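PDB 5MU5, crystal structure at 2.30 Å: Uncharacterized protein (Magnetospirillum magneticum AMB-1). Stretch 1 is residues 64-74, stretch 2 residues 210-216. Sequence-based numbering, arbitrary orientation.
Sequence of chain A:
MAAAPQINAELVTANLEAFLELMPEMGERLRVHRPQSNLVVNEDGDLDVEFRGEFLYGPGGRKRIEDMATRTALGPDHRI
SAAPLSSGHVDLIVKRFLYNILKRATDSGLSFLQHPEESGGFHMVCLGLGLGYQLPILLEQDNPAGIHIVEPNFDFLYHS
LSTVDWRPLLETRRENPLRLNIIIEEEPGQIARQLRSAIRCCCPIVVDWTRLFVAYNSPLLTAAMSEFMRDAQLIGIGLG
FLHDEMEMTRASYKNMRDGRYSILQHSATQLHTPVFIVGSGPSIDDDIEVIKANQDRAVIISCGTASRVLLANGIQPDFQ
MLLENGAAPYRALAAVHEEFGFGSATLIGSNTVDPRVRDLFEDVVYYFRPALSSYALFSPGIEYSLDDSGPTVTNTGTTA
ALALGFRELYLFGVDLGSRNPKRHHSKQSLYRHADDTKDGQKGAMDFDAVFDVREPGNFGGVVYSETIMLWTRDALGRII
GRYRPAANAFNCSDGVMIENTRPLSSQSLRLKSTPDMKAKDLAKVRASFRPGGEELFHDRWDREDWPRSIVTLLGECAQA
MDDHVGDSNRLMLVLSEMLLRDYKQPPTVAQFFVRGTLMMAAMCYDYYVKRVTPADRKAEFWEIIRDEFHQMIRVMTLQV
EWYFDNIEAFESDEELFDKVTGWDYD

Stretch 1, residues 64-74: RIEDMATRTAL
Stretch 2 210-216: TRLFVAY

Contact between residues 64-74, the last turns of a helix and the loop that follows, and residues 210-216, a short strand with its flanks, more than 130 positions apart in the same chain. The polar centre is the guanidinium of Arg211, which meets the C-terminal end of the helix. Arg211 NH2 donates to Thr72 OG1 at 3.0 Å with a well-directed N-H...O angle of 157°, and also to Ala69 O at 3.0 Å, a weak bond because the angle falls to 128°. Thr72 OG1 in turn donates to Met68 O, 2.6 Å away, so the hydroxyl donates to its own helix while accepting from Arg211. Thr72 chi1 is p (53°), and its CA-to-CB bond points toward the strand. The carbonyl of Ala69 lies at the guanidinium edge, near its plane, whereas Thr72 C and Ala73 N lie over one face; Ala73 N is 3.5 Å from Arg211 NH2. Thr72 O comes within 3.4 Å of both Arg211 NE and Arg211 NH2, but at angles too poor for hydrogen bonding. Arg211 reaches this site with chi1 t (-172°), chi2 p (74°), chi3 t (172°) and chi4 -86°; NH1 and NH2 have further partners elsewhere in the structure.

The helix spans 64-71 here, having begun earlier in the chain, with phi/psi near -66/-40 through Thr70 and -72/-24 at Arg71. Backbone hydrogen bonds run from Met68 N to Arg64 O (3.0 Å), Ala69 N to Ile65 O (3.1 Å), Thr70 N to Glu66 O (3.1 Å) and Arg71 N to Asp67 O (2.8 Å); the last, Thr72 N to Met68 O (3.1 Å), is weak. Thr72 leaves helical geometry at -101/20. Thr70, whose CA-to-CB bond points away from the strand, has chi1 m (-62°), and Thr70 OG1 donates to Glu66 O at 3.0 Å.

Strand 211-214 is extended, with phi/psi of -75/130 at Arg211, -113/139 at Leu212, -152/130 at Phe213 and -104/119 at Val214, before Ala215 turns at -74/-32. It runs nearly antiparallel to the helix, at 164°, with a closest axial approach of 10.2 Å. The register pairs Ile65 with Ala215 (CA to CA 7.2 Å), Ala69 with Phe213 (CA to CA 7.9 Å) and Ala73 with Arg211 (CA to CA 8.4 Å). Alternation along the strand directs Arg211 and Phe213 toward the helix and leaves Leu212 out of reach.

Phe213, chi1 t (-164°) and chi2 88°, supplies the apolar packing. Phe213 CE1 lies 3.7 Å from Ala69 CA and 4.0 Å from Ala69 CB, so the ring lies against the helix backbone as well as the Ala69 methyl. Met68 CB approaches Phe213 CZ at 4.3 Å, while Met68 C and Thr72 OG1 sit at the ring edge, each 4.1 Å from Phe213 CE1. Ile65, chi1 t (-161°) and chi2 p (60°), brings CD1 to 3.7 Å from Phe213 CE2 and 3.2 Å from Ala215 O, a tight van der Waals contact. Together the stretches bury 334 Å².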

# COMPACT_ATOMS: atom_id res chain seq x y z
N ARG A 64 7.95 -34.82 18.95
CA ARG A 64 8.13 -34.57 17.52
C ARG A 64 8.12 -33.07 17.21
O ARG A 64 9.03 -32.56 16.55
CB ARG A 64 7.03 -35.29 16.72
CG ARG A 64 7.08 -35.07 15.21
CD ARG A 64 6.11 -35.97 14.43
NE ARG A 64 6.61 -36.24 13.07
CZ ARG A 64 7.07 -37.42 12.61
NH1 ARG A 64 7.05 -38.53 13.35
NH2 ARG A 64 7.52 -37.51 11.36
N ILE A 65 7.12 -32.36 17.73
CA ILE A 65 6.99 -30.93 17.47
C ILE A 65 8.16 -30.15 18.10
O ILE A 65 8.68 -29.20 17.49
CB ILE A 65 5.60 -30.37 17.93
CG1 ILE A 65 5.30 -29.05 17.24
CG2 ILE A 65 5.51 -30.14 19.43
CD1 ILE A 65 5.25 -29.17 15.73
N GLU A 66 8.59 -30.57 19.28
CA GLU A 66 9.70 -29.91 19.96
C GLU A 66 11.01 -30.13 19.23
O GLU A 66 11.84 -29.23 19.18
CB GLU A 66 9.80 -30.34 21.42
CG GLU A 66 8.73 -29.71 22.32
CD GLU A 66 8.84 -30.13 23.79
OE1 GLU A 66 9.64 -31.03 24.11
OE2 GLU A 66 8.12 -29.55 24.63
N ASP A 67 11.19 -31.33 18.66
CA ASP A 67 12.39 -31.65 17.90
C ASP A 67 12.45 -30.87 16.60
O ASP A 67 13.52 -30.47 16.16
CB ASP A 67 12.50 -33.18 17.61
CG ASP A 67 12.89 -34.00 18.86
OD1 ASP A 67 13.39 -33.41 19.85
OD2 ASP A 67 12.70 -35.24 18.86
N MET A 68 11.29 -30.66 15.98
CA MET A 68 11.23 -29.86 14.76
C MET A 68 11.64 -28.42 15.03
O MET A 68 12.35 -27.84 14.22
CB MET A 68 9.85 -29.89 14.14
CG MET A 68 9.54 -31.23 13.50
SD MET A 68 7.86 -31.32 12.85
CE MET A 68 7.89 -30.03 11.60
N ALA A 69 11.20 -27.87 16.16
CA ALA A 69 11.55 -26.49 16.52
C ALA A 69 13.05 -26.39 16.78
O ALA A 69 13.70 -25.45 16.34
CB ALA A 69 10.75 -26.03 17.74
N THR A 70 13.60 -27.37 17.48
CA THR A 70 15.04 -27.43 17.73
C THR A 70 15.86 -27.59 16.45
O THR A 70 16.87 -26.92 16.26
CB THR A 70 15.35 -28.62 18.64
OG1 THR A 70 14.68 -28.42 19.89
CG2 THR A 70 16.85 -28.77 18.87
N ARG A 71 15.42 -28.49 15.58
CA ARG A 71 16.15 -28.83 14.35
C ARG A 71 16.13 -27.73 13.27
O ARG A 71 17.01 -27.68 12.42
CB ARG A 71 15.56 -30.14 13.79
CG ARG A 71 16.01 -30.56 12.40
CD ARG A 71 15.22 -31.73 11.83
NE ARG A 71 13.87 -31.40 11.33
CZ ARG A 71 13.58 -30.85 10.13
NH1 ARG A 71 14.56 -30.49 9.27
NH2 ARG A 71 12.30 -30.63 9.78
N THR A 72 15.12 -26.85 13.29
CA THR A 72 14.93 -25.86 12.21
C THR A 72 15.42 -24.44 12.51
O THR A 72 15.03 -23.49 11.83
CB THR A 72 13.45 -25.80 11.79
OG1 THR A 72 12.60 -25.57 12.93
CG2 THR A 72 13.05 -27.07 11.13
N ALA A 73 16.30 -24.30 13.49
CA ALA A 73 16.78 -22.98 13.91
C ALA A 73 17.50 -22.18 12.84
O ALA A 73 17.43 -20.96 12.85
CB ALA A 73 17.70 -23.13 15.12
N LEU A 74 18.20 -22.87 11.94
CA LEU A 74 19.11 -22.19 11.00
C LEU A 74 18.84 -22.37 9.50
O LEU A 74 19.38 -21.64 8.68
CB LEU A 74 20.54 -22.65 11.29
CG LEU A 74 21.04 -22.44 12.74
CD1 LEU A 74 22.34 -23.20 12.99
CD2 LEU A 74 21.21 -20.96 13.05
N THR A 210 12.46 -13.88 8.79
CA THR A 210 11.30 -14.20 9.60
C THR A 210 11.19 -15.73 9.73
O THR A 210 11.20 -16.45 8.73
CB THR A 210 10.01 -13.63 8.94
OG1 THR A 210 10.06 -12.19 8.94
CG2 THR A 210 8.74 -14.10 9.66
N ARG A 211 11.11 -16.22 10.96
CA ARG A 211 10.91 -17.63 11.23
C ARG A 211 9.46 -17.99 10.95
O ARG A 211 8.54 -17.32 11.43
CB ARG A 211 11.24 -17.93 12.70
CG ARG A 211 11.24 -19.41 13.07
CD ARG A 211 12.46 -20.14 12.53
NE ARG A 211 12.54 -21.50 13.06
CZ ARG A 211 13.11 -21.85 14.21
NH1 ARG A 211 13.65 -20.94 15.01
NH2 ARG A 211 13.13 -23.13 14.57
N LEU A 212 9.26 -19.05 10.18
CA LEU A 212 7.96 -19.61 9.89
C LEU A 212 7.87 -20.99 10.54
O LEU A 212 8.85 -21.73 10.53
CB LEU A 212 7.79 -19.75 8.40
CG LEU A 212 8.00 -18.46 7.61
CD1 LEU A 212 7.99 -18.78 6.13
CD2 LEU A 212 6.91 -17.47 7.96
N PHE A 213 6.72 -21.31 11.14
CA PHE A 213 6.55 -22.59 11.82
C PHE A 213 5.09 -23.03 11.82
O PHE A 213 4.20 -22.27 12.19
CB PHE A 213 7.06 -22.50 13.26
CG PHE A 213 7.27 -23.83 13.89
CD1 PHE A 213 8.49 -24.48 13.75
CD2 PHE A 213 6.26 -24.45 14.62
CE1 PHE A 213 8.69 -25.74 14.31
CE2 PHE A 213 6.45 -25.70 15.19
CZ PHE A 213 7.67 -26.35 15.03
N VAL A 214 4.86 -24.27 11.40
CA VAL A 214 3.54 -24.84 11.31
C VAL A 214 3.41 -25.76 12.52
O VAL A 214 4.18 -26.71 12.65
CB VAL A 214 3.35 -25.58 9.97
CG1 VAL A 214 2.07 -26.39 9.96
CG2 VAL A 214 3.36 -24.58 8.81
N ALA A 215 2.46 -25.49 13.40
CA ALA A 215 2.34 -26.22 14.67
C ALA A 215 1.79 -27.64 14.56
O ALA A 215 2.14 -28.48 15.36
CB ALA A 215 1.52 -25.43 15.68
N TYR A 216 0.91 -27.89 13.61
CA TYR A 216 0.34 -29.20 13.40
C TYR A 216 -0.04 -29.28 11.94
O TYR A 216 0.04 -28.27 11.22
CB TYR A 216 -0.86 -29.45 14.32
CG TYR A 216 -1.92 -28.36 14.30
CD1 TYR A 216 -2.95 -28.38 13.37
CD2 TYR A 216 -1.91 -27.33 15.23
CE1 TYR A 216 -3.93 -27.40 13.35
CE2 TYR A 216 -2.88 -26.34 15.22
CZ TYR A 216 -3.89 -26.39 14.28
OH TYR A 216 -4.85 -25.42 14.27